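Local coordinates for uncharacterized protein (PDB 4MVE) that is of unknown function but joins a GXWXG family region and a DUF4334 region in one small chain built round an antiparallel beta sheet, at residues R22-V25 against E26-D30; M111-K115 against Q116-D120; R123-N126 against D127-V131. All coordinates share one frame; numbering follows the deposited sequence.

Contact 1: residues R22-V25 against E26-D30; sequences RATV and EELYD
Tyr29 N donates to Val25 O at 2.7 Å, the shortest of the four backbone bonds that link residues 22-25 to 26-30, each reaching four residues back. This is the tightly packed side. Tyr29 CB sits 3.3 Å from Val25 O, the Val25 side chain meets Phe49 and Tyr144, and the ring of Tyr29 leads away from residues 22-25, its OH bonding His121 O. Leu28, also buried, lays CG 3.5 Å from Thr24 O and packs its side chain on helix 5-16. All of this belongs to the alpha-helix 22-29, lying against the curled antiparallel sheet. Its outer flank is looser: Ala23 and Glu27 are exposed, and Glu27 CG rests 3.4 Å from Ala23 O. Partly exposed, Arg22 and Glu26 run side by side in a salt bridge. Both CG atoms stand anti to the backbone N, and a bend at chi3 of Arg22 (76°) swings the guanidinium to the carboxylate. Arg22 NH1 reaches Glu26 OE1 at 3.0 Å, from above the carboxylate plane, and the Arg22 NH2 to Glu26 OE2 bond is weak at 3.3 Å. With the planes 81° apart, no flat two-pronged pairing forms, and Glu26 OE1 also bonds Tyr144 OH and Arg104 NH2.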
ATOM      1  N   ARG A  22     -14.238  -2.335   3.650  1.00 36.26           N
ATOM      2  CA  ARG A  22     -13.873  -1.296   2.679  1.00 35.22           C
ATOM      3  C   ARG A  22     -14.453   0.091   3.021  1.00 39.75           C
ATOM      4  O   ARG A  22     -13.694   1.062   3.054  1.00 36.32           O
ATOM      5  CB  ARG A  22     -14.318  -1.720   1.261  1.00 34.78           C
ATOM      6  CG  ARG A  22     -13.649  -0.916   0.146  1.00 43.01           C
ATOM      7  CD  ARG A  22     -14.494  -0.927  -1.120  1.00 53.21           C
ATOM      8  NE  ARG A  22     -15.638  -0.023  -0.986  1.00 63.05           N
ATOM      9  CZ  ARG A  22     -15.594   1.283  -1.235  1.00 84.12           C
ATOM     10  NH1 ARG A  22     -14.471   1.847  -1.681  1.00 65.28           N
ATOM     11  NH2 ARG A  22     -16.672   2.034  -1.053  1.00 79.52           N
ATOM     12  N   ALA A  23     -15.784   0.172   3.251  1.00 40.30           N
ATOM     13  CA  ALA A  23     -16.515   1.402   3.589  1.00 42.87           C
ATOM     14  C   ALA A  23     -15.950   2.080   4.855  1.00 45.37           C
ATOM     15  O   ALA A  23     -15.776   3.289   4.855  1.00 45.24           O
ATOM     16  CB  ALA A  23     -18.012   1.112   3.772  1.00 46.37           C
ATOM     17  N   THR A  24     -15.620   1.313   5.885  1.00 41.55           N
ATOM     18  CA  THR A  24     -15.067   1.881   7.123  1.00 41.56           C
ATOM     19  C   THR A  24     -13.614   2.412   6.900  1.00 44.07           C
ATOM     20  O   THR A  24     -13.259   3.468   7.448  1.00 45.48           O
ATOM     21  CB  THR A  24     -15.125   0.840   8.246  1.00 44.07           C
ATOM     22  OG1 THR A  24     -16.469   0.344   8.351  1.00 45.93           O
ATOM     23  CG2 THR A  24     -14.651   1.400   9.588  1.00 37.72           C
ATOM     24  N   VAL A  25     -12.790   1.698   6.119  1.00 36.65           N
ATOM     25  CA  VAL A  25     -11.414   2.147   5.871  1.00 34.41           C
ATOM     26  C   VAL A  25     -11.444   3.449   5.054  1.00 38.16           C
ATOM     27  O   VAL A  25     -10.699   4.387   5.359  1.00 36.96           O
ATOM     28  CB  VAL A  25     -10.480   1.087   5.209  1.00 35.00           C
ATOM     29  CG1 VAL A  25      -9.084   1.689   4.967  1.00 32.22           C
ATOM     30  CG2 VAL A  25     -10.364  -0.173   6.079  1.00 33.79           C
ATOM     31  N   GLU A  26     -12.306   3.491   4.030  1.00 34.68           N
ATOM     32  CA  GLU A  26     -12.467   4.632   3.152  1.00 33.68           C
ATOM     33  C   GLU A  26     -12.843   5.874   3.949  1.00 38.45           C
ATOM     34  O   GLU A  26     -12.276   6.935   3.685  1.00 36.54           O
ATOM     35  CB  GLU A  26     -13.518   4.330   2.087  1.00 35.88           C
ATOM     36  CG  GLU A  26     -13.852   5.511   1.197  1.00 47.50           C
ATOM     37  CD  GLU A  26     -14.300   5.070  -0.176  1.00 63.05           C
ATOM     38  OE1 GLU A  26     -13.437   4.610  -0.959  1.00 37.56           O
ATOM     39  OE2 GLU A  26     -15.527   5.077  -0.422  1.00 53.16           O
ATOM     40  N   GLU A  27     -13.788   5.750   4.917  1.00 38.57           N
ATOM     41  CA  GLU A  27     -14.197   6.888   5.765  1.00 41.34           C
ATOM     42  C   GLU A  27     -12.985   7.414   6.532  1.00 41.94           C
ATOM     43  O   GLU A  27     -12.759   8.620   6.601  1.00 42.60           O
ATOM     44  CB  GLU A  27     -15.318   6.505   6.767  1.00 45.78           C
ATOM     45  CG  GLU A  27     -16.691   6.267   6.163  1.00 63.04           C
ATOM     46  CD  GLU A  27     -17.614   5.329   6.931  1.00 93.28           C
ATOM     47  OE1 GLU A  27     -17.285   4.950   8.080  1.00104.31           O
ATOM     48  OE2 GLU A  27     -18.674   4.965   6.369  1.00 78.16           O
ATOM     49  N   LEU A  28     -12.183   6.503   7.056  1.00 35.09           N
ATOM     50  CA  LEU A  28     -11.013   6.884   7.829  1.00 35.36           C
ATOM     51  C   LEU A  28      -9.889   7.436   6.918  1.00 37.65           C
ATOM     52  O   LEU A  28      -9.283   8.460   7.248  1.00 37.58           O
ATOM     53  CB  LEU A  28     -10.534   5.701   8.691  1.00 34.17           C
ATOM     54  CG  LEU A  28     -11.494   5.309   9.864  1.00 39.53           C
ATOM     55  CD1 LEU A  28     -11.160   3.920  10.425  1.00 37.52           C
ATOM     56  CD2 LEU A  28     -11.434   6.323  11.004  1.00 44.09           C
ATOM     57  N   TYR A  29      -9.681   6.815   5.747  1.00 32.71           N
ATOM     58  CA  TYR A  29      -8.693   7.244   4.774  1.00 30.71           C
ATOM     59  C   TYR A  29      -8.921   8.687   4.307  1.00 36.54           C
ATOM     60  O   TYR A  29      -7.959   9.466   4.242  1.00 37.17           O
ATOM     61  CB  TYR A  29      -8.728   6.286   3.588  1.00 31.53           C
ATOM     62  CG  TYR A  29      -7.732   6.591   2.484  1.00 29.62           C
ATOM     63  CD1 TYR A  29      -8.090   7.376   1.395  1.00 31.43           C
ATOM     64  CD2 TYR A  29      -6.467   6.006   2.480  1.00 28.20           C
ATOM     65  CE1 TYR A  29      -7.188   7.630   0.357  1.00 31.42           C
ATOM     66  CE2 TYR A  29      -5.581   6.200   1.422  1.00 27.39           C
ATOM     67  CZ  TYR A  29      -5.936   7.044   0.382  1.00 31.33           C
ATOM     68  OH  TYR A  29      -5.059   7.247  -0.647  1.00 32.50           O
ATOM     69  N   ASP A  30     -10.174   9.045   3.983  1.00 34.95           N
ATOM     70  CA  ASP A  30     -10.528  10.382   3.485  1.00 37.40           C
ATOM     71  C   ASP A  30     -10.187  11.512   4.482  1.00 42.93           C
ATOM     72  O   ASP A  30     -10.108  12.654   4.070  1.00 43.25           O
ATOM     73  CB  ASP A  30     -12.009  10.449   3.094  1.00 41.22           C
ATOM     74  CG  ASP A  30     -12.357   9.653   1.834  1.00 48.64           C
ATOM     75  OD1 ASP A  30     -11.419   9.295   1.068  1.00 45.76           O
ATOM     76  OD2 ASP A  30     -13.561   9.414   1.597  1.00 50.65           O
TER

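Contact 2: residues M111-K115 against Q116-D120; sequences MIYDK and QPIID
Met111 and Asp120 form a hydrogen-bonded antiparallel pair, Met111 N to Asp120 O at 2.8 Å and Asp120 N to Met111 O at 2.9 Å, where strands 111-113 and 118-120 run 165° apart in direction. They are the two arms of a beta hairpin. Nearer the turn, Tyr113 N points almost straight at Ile118 O (3.1 Å, 174° at the hydrogen), and Pro117 then sits at the centre of an inverse gamma turn. Between these bonds Ile112 and Ile119 make a non-hydrogen-bonded pair. Their side chains lie alongside one another on one face of the sheet, with CG1 of Ile112 4.0 Å from CG1 of Ile119. The other face carries selenomethionine Met111, Tyr113 and Asp120. Tyr113 CG lies anti to the carbonyl carbon (chi1 -80°), which lays the ring across Ile118: Tyr113 CD1 is 3.5 Å from Ile118 CB, and Ile118 CD1 lies over one face of the ring. Gln116 CB comes obliquely to the same ring, while Gln116 NE2 donates to Leu93 O. Strand 74-81 supplies Pro77 and Leu78 against the tyrosine. At the far end of the ring, a water 2.8 Å from Tyr113 OH donates to Asp120 OD2 at 2.9 Å.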
HETATM    1  N   MSE A 111       2.167   5.156  -5.778  1.00 24.83           N
HETATM    2  CA  MSE A 111       3.020   4.253  -6.555  1.00 24.44           C
HETATM    3  C   MSE A 111       2.319   3.893  -7.858  1.00 30.00           C
HETATM    4  O   MSE A 111       1.161   3.520  -7.841  1.00 29.42           O
HETATM    5  CB  MSE A 111       3.357   2.998  -5.765  1.00 26.10           C
HETATM    6  CG  MSE A 111       4.551   2.256  -6.313  1.00 30.55           C
HETATM    7 SE   MSE A 111       4.513   0.423  -5.613  0.91 35.09          SE
HETATM    8  CE  MSE A 111       2.970  -0.240  -6.551  1.00 32.09           C
ATOM      9  N   ILE A 112       2.993   4.025  -8.996  1.00 28.55           N
ATOM     10  CA  ILE A 112       2.377   3.664 -10.288  1.00 26.36           C
ATOM     11  C   ILE A 112       3.109   2.436 -10.845  1.00 28.61           C
ATOM     12  O   ILE A 112       4.308   2.512 -11.013  1.00 27.88           O
ATOM     13  CB  ILE A 112       2.458   4.862 -11.280  1.00 28.27           C
ATOM     14  CG1 ILE A 112       1.815   6.143 -10.674  1.00 26.74           C
ATOM     15  CG2 ILE A 112       1.880   4.484 -12.692  1.00 27.90           C
ATOM     16  CD1 ILE A 112       1.751   7.370 -11.544  1.00 34.32           C
ATOM     17  N   TYR A 113       2.408   1.345 -11.185  1.00 25.81           N
ATOM     18  CA  TYR A 113       3.105   0.198 -11.805  1.00 25.12           C
ATOM     19  C   TYR A 113       3.569   0.601 -13.185  1.00 25.86           C
ATOM     20  O   TYR A 113       2.856   1.350 -13.889  1.00 24.33           O
ATOM     21  CB  TYR A 113       2.196  -1.035 -11.905  1.00 25.89           C
ATOM     22  CG  TYR A 113       2.057  -1.819 -10.613  1.00 26.33           C
ATOM     23  CD1 TYR A 113       1.270  -1.348  -9.567  1.00 26.12           C
ATOM     24  CD2 TYR A 113       2.695  -3.046 -10.448  1.00 29.44           C
ATOM     25  CE1 TYR A 113       1.104  -2.094  -8.383  1.00 27.99           C
ATOM     26  CE2 TYR A 113       2.544  -3.794  -9.276  1.00 30.64           C
ATOM     27  CZ  TYR A 113       1.768  -3.306  -8.235  1.00 35.28           C
ATOM     28  OH  TYR A 113       1.619  -4.089  -7.103  1.00 29.90           O
ATOM     29  N   ASP A 114       4.740   0.112 -13.575  1.00 20.23           N
ATOM     30  CA  ASP A 114       5.274   0.382 -14.906  1.00 21.63           C
ATOM     31  C   ASP A 114       4.486  -0.317 -15.982  1.00 30.52           C
ATOM     32  O   ASP A 114       4.384   0.208 -17.096  1.00 31.28           O
ATOM     33  CB  ASP A 114       6.743  -0.102 -15.013  1.00 23.13           C
ATOM     34  CG  ASP A 114       7.703   0.678 -14.148  1.00 35.22           C
ATOM     35  OD1 ASP A 114       7.275   1.712 -13.558  1.00 34.19           O
ATOM     36  OD2 ASP A 114       8.891   0.297 -14.096  1.00 42.15           O
ATOM     37  N   LYS A 115       4.012  -1.559 -15.691  1.00 28.60           N
ATOM     38  CA  LYS A 115       3.442  -2.399 -16.747  1.00 29.39           C
ATOM     39  C   LYS A 115       2.024  -2.849 -16.465  1.00 30.69           C
ATOM     40  O   LYS A 115       1.533  -3.734 -17.156  1.00 30.48           O
ATOM     41  CB  LYS A 115       4.357  -3.632 -16.957  1.00 33.79           C
ATOM     42  CG  LYS A 115       5.774  -3.294 -17.397  1.00 38.31           C
ATOM     43  CD  LYS A 115       5.974  -3.584 -18.865  1.00 55.16           C
ATOM     44  CE  LYS A 115       6.659  -2.464 -19.617  1.00 69.67           C
ATOM     45  NZ  LYS A 115       6.521  -2.633 -21.093  1.00 75.37           N
ATOM     46  N   GLN A 116       1.364  -2.244 -15.475  1.00 26.79           N
ATOM     47  CA  GLN A 116       0.007  -2.609 -15.037  1.00 27.12           C
ATOM     48  C   GLN A 116      -0.786  -1.360 -14.764  1.00 28.92           C
ATOM     49  O   GLN A 116      -0.212  -0.419 -14.221  1.00 26.99           O
ATOM     50  CB  GLN A 116       0.058  -3.478 -13.743  1.00 27.92           C
ATOM     51  CG  GLN A 116       1.018  -4.679 -13.780  1.00 26.57           C
ATOM     52  CD  GLN A 116       0.696  -5.685 -14.857  1.00 35.61           C
ATOM     53  OE1 GLN A 116      -0.435  -5.792 -15.333  1.00 30.39           O
ATOM     54  NE2 GLN A 116       1.707  -6.405 -15.301  1.00 25.83           N
ATOM     55  N   PRO A 117      -2.096  -1.310 -15.106  1.00 26.38           N
ATOM     56  CA  PRO A 117      -2.853  -0.056 -14.895  1.00 25.50           C
ATOM     57  C   PRO A 117      -3.290   0.043 -13.430  1.00 29.17           C
ATOM     58  O   PRO A 117      -4.475  -0.014 -13.138  1.00 28.59           O
ATOM     59  CB  PRO A 117      -4.037  -0.208 -15.868  1.00 26.93           C
ATOM     60  CG  PRO A 117      -4.262  -1.708 -15.944  1.00 31.94           C
ATOM     61  CD  PRO A 117      -2.913  -2.336 -15.812  1.00 27.86           C
ATOM     62  N   ILE A 118      -2.319   0.144 -12.511  1.00 27.51           N
ATOM     63  CA  ILE A 118      -2.563   0.164 -11.065  1.00 26.63           C
ATOM     64  C   ILE A 118      -1.812   1.307 -10.414  1.00 30.35           C
ATOM     65  O   ILE A 118      -0.591   1.437 -10.597  1.00 28.10           O
ATOM     66  CB  ILE A 118      -2.137  -1.198 -10.413  1.00 30.16           C
ATOM     67  CG1 ILE A 118      -2.862  -2.409 -11.054  1.00 33.17           C
ATOM     68  CG2 ILE A 118      -2.364  -1.178  -8.897  1.00 31.34           C
ATOM     69  CD1 ILE A 118      -2.202  -3.785 -10.844  1.00 44.21           C
ATOM     70  N   ILE A 119      -2.539   2.122  -9.627  1.00 25.89           N
ATOM     71  CA  ILE A 119      -1.920   3.203  -8.856  1.00 25.23           C
ATOM     72  C   ILE A 119      -2.282   3.017  -7.385  1.00 30.29           C
ATOM     73  O   ILE A 119      -3.461   2.838  -7.103  1.00 30.90           O
ATOM     74  CB  ILE A 119      -2.380   4.597  -9.358  1.00 27.40           C
ATOM     75  CG1 ILE A 119      -1.959   4.849 -10.806  1.00 26.55           C
ATOM     76  CG2 ILE A 119      -1.860   5.728  -8.424  1.00 26.35           C
ATOM     77  CD1 ILE A 119      -2.832   5.981 -11.447  1.00 26.90           C
ATOM     78  N   ASP A 120      -1.303   3.108  -6.455  1.00 26.11           N
ATOM     79  CA  ASP A 120      -1.540   3.040  -5.000  1.00 24.55           C
ATOM     80  C   ASP A 120      -1.326   4.422  -4.401  1.00 28.94           C
ATOM     81  O   ASP A 120      -0.183   4.892  -4.355  1.00 28.36           O
ATOM     82  CB  ASP A 120      -0.633   2.016  -4.298  1.00 25.89           C
ATOM     83  CG  ASP A 120      -0.644   0.613  -4.888  1.00 38.09           C
ATOM     84  OD1 ASP A 120      -1.726   0.158  -5.335  1.00 37.18           O
ATOM     85  OD2 ASP A 120       0.403  -0.051  -4.837  1.00 43.92           O
TER
HETATM   86  O   HOH W   1       0.314  -2.945  -4.904  1.00 37.38           O

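Contact 3: residues R123-N126 against D127-V131; sequences RRVN and DDMVV
Arg124 and Asp127 lie side by side at the end of the hairpin that joins strands 118-124 and 129-136. The bond from Arg124 NH2 to Asp127 OD1 is 2.9 Å long and nearly straight, at 169°. OD1 lies in the guanidinium plane, yet the carboxylate itself is turned 70° from that plane and is met from above; a weak bond from Arg124 NE reaches the same oxygen. CA of Asn126 sits over one guanidinium face. Replacing Arg124 by an alanine would probably leave Asp127 OD1 without its charged mate and let that carboxylate turn more freely.

The backbone here forms a classic beta bulge. Val125 N and Asn126 N both donate to Met129 O, at 2.8 Å and 3.1 Å, from the same face of its plane. A type I turn from Asn126 to Met129 closes the hairpin. Asn126 stitches this turn from its side chain. Its CB lies next to Asp127 N, and chi1 of 55° sets CG between the backbone N and the carbonyl carbon, so that the amide folds back over the turn. Asn126 OD1 then accepts from Asp128 N at 2.9 Å, in the carbonyl plane, making an Asx turn. The other branch, Asn126 ND2, rests 3.6 Å from SE of selenomethionine Met129.

Inward, Val125 CG2 meets Val131 CG2 at 3.7 Å, and Val125 CB packs on Met129 CB; helix 5-16 lies against this side through Ala11 and Ile14. Asp128, next in the turn, forms a salt bridge with Arg151. Each of the two neighbouring aspartates thus has an arginine partner, which probably balances its charge, while the two N-H donors sharing Met129 O probably hold the bulge in register.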
ATOM      1  N   ARG A 123      -1.573   7.698   2.075  1.00 29.49           N
ATOM      2  CA  ARG A 123      -1.879   8.741   3.056  1.00 30.52           C
ATOM      3  C   ARG A 123      -1.201   8.362   4.358  1.00 32.82           C
ATOM      4  O   ARG A 123      -1.098   7.190   4.663  1.00 31.54           O
ATOM      5  CB  ARG A 123      -3.398   8.927   3.256  1.00 33.86           C
ATOM      6  CG  ARG A 123      -4.189   9.303   2.023  1.00 33.88           C
ATOM      7  CD  ARG A 123      -4.267  10.777   1.674  1.00 50.69           C
ATOM      8  NE  ARG A 123      -5.029  10.930   0.426  1.00 59.66           N
ATOM      9  CZ  ARG A 123      -6.343  11.134   0.365  1.00 70.97           C
ATOM     10  NH1 ARG A 123      -7.053  11.283   1.478  1.00 47.20           N
ATOM     11  NH2 ARG A 123      -6.953  11.214  -0.811  1.00 64.59           N
ATOM     12  N   ARG A 124      -0.804   9.339   5.148  1.00 30.15           N
ATOM     13  CA  ARG A 124      -0.097   9.142   6.400  1.00 30.72           C
ATOM     14  C   ARG A 124      -1.016   8.668   7.527  1.00 34.22           C
ATOM     15  O   ARG A 124      -2.048   9.288   7.773  1.00 35.34           O
ATOM     16  CB  ARG A 124       0.577  10.485   6.828  1.00 33.10           C
ATOM     17  CG  ARG A 124       1.459  10.391   8.086  1.00 43.79           C
ATOM     18  CD  ARG A 124       2.044  11.747   8.469  1.00 48.99           C
ATOM     19  NE  ARG A 124       2.937  11.664   9.632  1.00 49.90           N
ATOM     20  CZ  ARG A 124       2.542  11.800  10.893  1.00 65.43           C
ATOM     21  NH1 ARG A 124       1.266  12.035  11.175  1.00 55.44           N
ATOM     22  NH2 ARG A 124       3.415  11.692  11.881  1.00 62.11           N
ATOM     23  N   VAL A 125      -0.592   7.637   8.252  1.00 29.38           N
ATOM     24  CA  VAL A 125      -1.208   7.191   9.516  1.00 30.85           C
ATOM     25  C   VAL A 125      -0.325   7.815  10.641  1.00 38.06           C
ATOM     26  O   VAL A 125      -0.837   8.540  11.493  1.00 39.81           O
ATOM     27  CB  VAL A 125      -1.397   5.659   9.655  1.00 32.85           C
ATOM     28  CG1 VAL A 125      -1.804   5.269  11.090  1.00 32.73           C
ATOM     29  CG2 VAL A 125      -2.417   5.156   8.651  1.00 31.17           C
ATOM     30  N   ASN A 126       1.019   7.593  10.572  1.00 33.75           N
ATOM     31  CA  ASN A 126       2.046   8.208  11.429  1.00 36.14           C
ATOM     32  C   ASN A 126       3.336   8.103  10.628  1.00 40.63           C
ATOM     33  O   ASN A 126       3.270   7.623   9.507  1.00 39.92           O
ATOM     34  CB  ASN A 126       2.131   7.545  12.837  1.00 34.42           C
ATOM     35  CG  ASN A 126       2.353   6.052  12.771  1.00 49.84           C
ATOM     36  OD1 ASN A 126       3.283   5.572  12.110  1.00 39.23           O
ATOM     37  ND2 ASN A 126       1.478   5.285  13.417  1.00 40.92           N
ATOM     38  N   ASP A 127       4.501   8.485  11.180  1.00 38.39           N
ATOM     39  CA  ASP A 127       5.785   8.443  10.451  1.00 38.58           C
ATOM     40  C   ASP A 127       6.162   7.052   9.892  1.00 40.60           C
ATOM     41  O   ASP A 127       6.919   6.972   8.919  1.00 37.74           O
ATOM     42  CB  ASP A 127       6.915   8.932  11.368  1.00 43.63           C
ATOM     43  CG  ASP A 127       6.815  10.411  11.690  1.00 58.38           C
ATOM     44  OD1 ASP A 127       6.139  11.144  10.928  1.00 60.74           O
ATOM     45  OD2 ASP A 127       7.399  10.834  12.708  1.00 65.95           O
ATOM     46  N   ASP A 128       5.643   5.969  10.516  1.00 36.69           N
ATOM     47  CA  ASP A 128       5.998   4.613  10.127  1.00 36.30           C
ATOM     48  C   ASP A 128       4.835   3.791   9.586  1.00 38.46           C
ATOM     49  O   ASP A 128       4.991   2.578   9.423  1.00 39.23           O
ATOM     50  CB  ASP A 128       6.603   3.905  11.344  1.00 40.31           C
ATOM     51  CG  ASP A 128       7.868   4.564  11.838  1.00 54.42           C
ATOM     52  OD1 ASP A 128       8.589   5.176  11.004  1.00 54.47           O
ATOM     53  OD2 ASP A 128       8.124   4.505  13.062  1.00 64.05           O
HETATM   54  N   MSE A 129       3.680   4.432   9.305  1.00 32.65           N
HETATM   55  CA  MSE A 129       2.480   3.759   8.787  1.00 29.42           C
HETATM   56  C   MSE A 129       1.749   4.631   7.795  1.00 32.39           C
HETATM   57  O   MSE A 129       1.570   5.822   8.036  1.00 33.12           O
HETATM   58  CB  MSE A 129       1.497   3.371   9.904  1.00 30.27           C
HETATM   59  CG  MSE A 129       2.016   2.338  10.861  1.00 35.58           C
HETATM   60 SE   MSE A 129       0.654   2.008  12.204  0.88 39.97          SE
HETATM   61  CE  MSE A 129       1.578   0.626  13.156  1.00 38.28           C
ATOM     62  N   VAL A 130       1.353   4.036   6.686  1.00 28.38           N
ATOM     63  CA  VAL A 130       0.540   4.656   5.619  1.00 27.98           C
ATOM     64  C   VAL A 130      -0.567   3.705   5.245  1.00 31.46           C
ATOM     65  O   VAL A 130      -0.393   2.498   5.386  1.00 29.54           O
ATOM     66  CB  VAL A 130       1.328   5.060   4.331  1.00 31.33           C
ATOM     67  CG1 VAL A 130       2.465   6.032   4.619  1.00 31.71           C
ATOM     68  CG2 VAL A 130       1.803   3.840   3.534  1.00 30.69           C
ATOM     69  N   VAL A 131      -1.692   4.232   4.715  1.00 29.62           N
ATOM     70  CA  VAL A 131      -2.742   3.390   4.155  1.00 28.08           C
ATOM     71  C   VAL A 131      -2.568   3.564   2.647  1.00 30.75           C
ATOM     72  O   VAL A 131      -2.336   4.679   2.214  1.00 28.87           O
ATOM     73  CB  VAL A 131      -4.178   3.732   4.664  1.00 31.88           C
ATOM     74  CG1 VAL A 131      -5.248   3.087   3.781  1.00 30.20           C
ATOM     75  CG2 VAL A 131      -4.373   3.265   6.110  1.00 32.06           C
TER

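From the N terminus, contact 1 comes first and closes successive turns within helix 22-29. Much later, contact 2 closes the turn between strands 106-113 and 118-124, and contact 3 closes the next one, between 118-124 and 129-136. The three follow in series; none nests within or crosses another. Contacts 2 and 3 share strand 118-124, whose opposite ends they hold, about 20 Å apart between centres on opposite sides of the chain's centre. Contact 1 reaches contact 3 directly, Tyr29 CZ packing 3.3 Å from Arg123 CG and Tyr29 CD2 near Val131. Helix 22-29 is tied to the sheet, while contact 2, in the same sheet, does not touch contact 1, their nearest atoms about 6 Å apart.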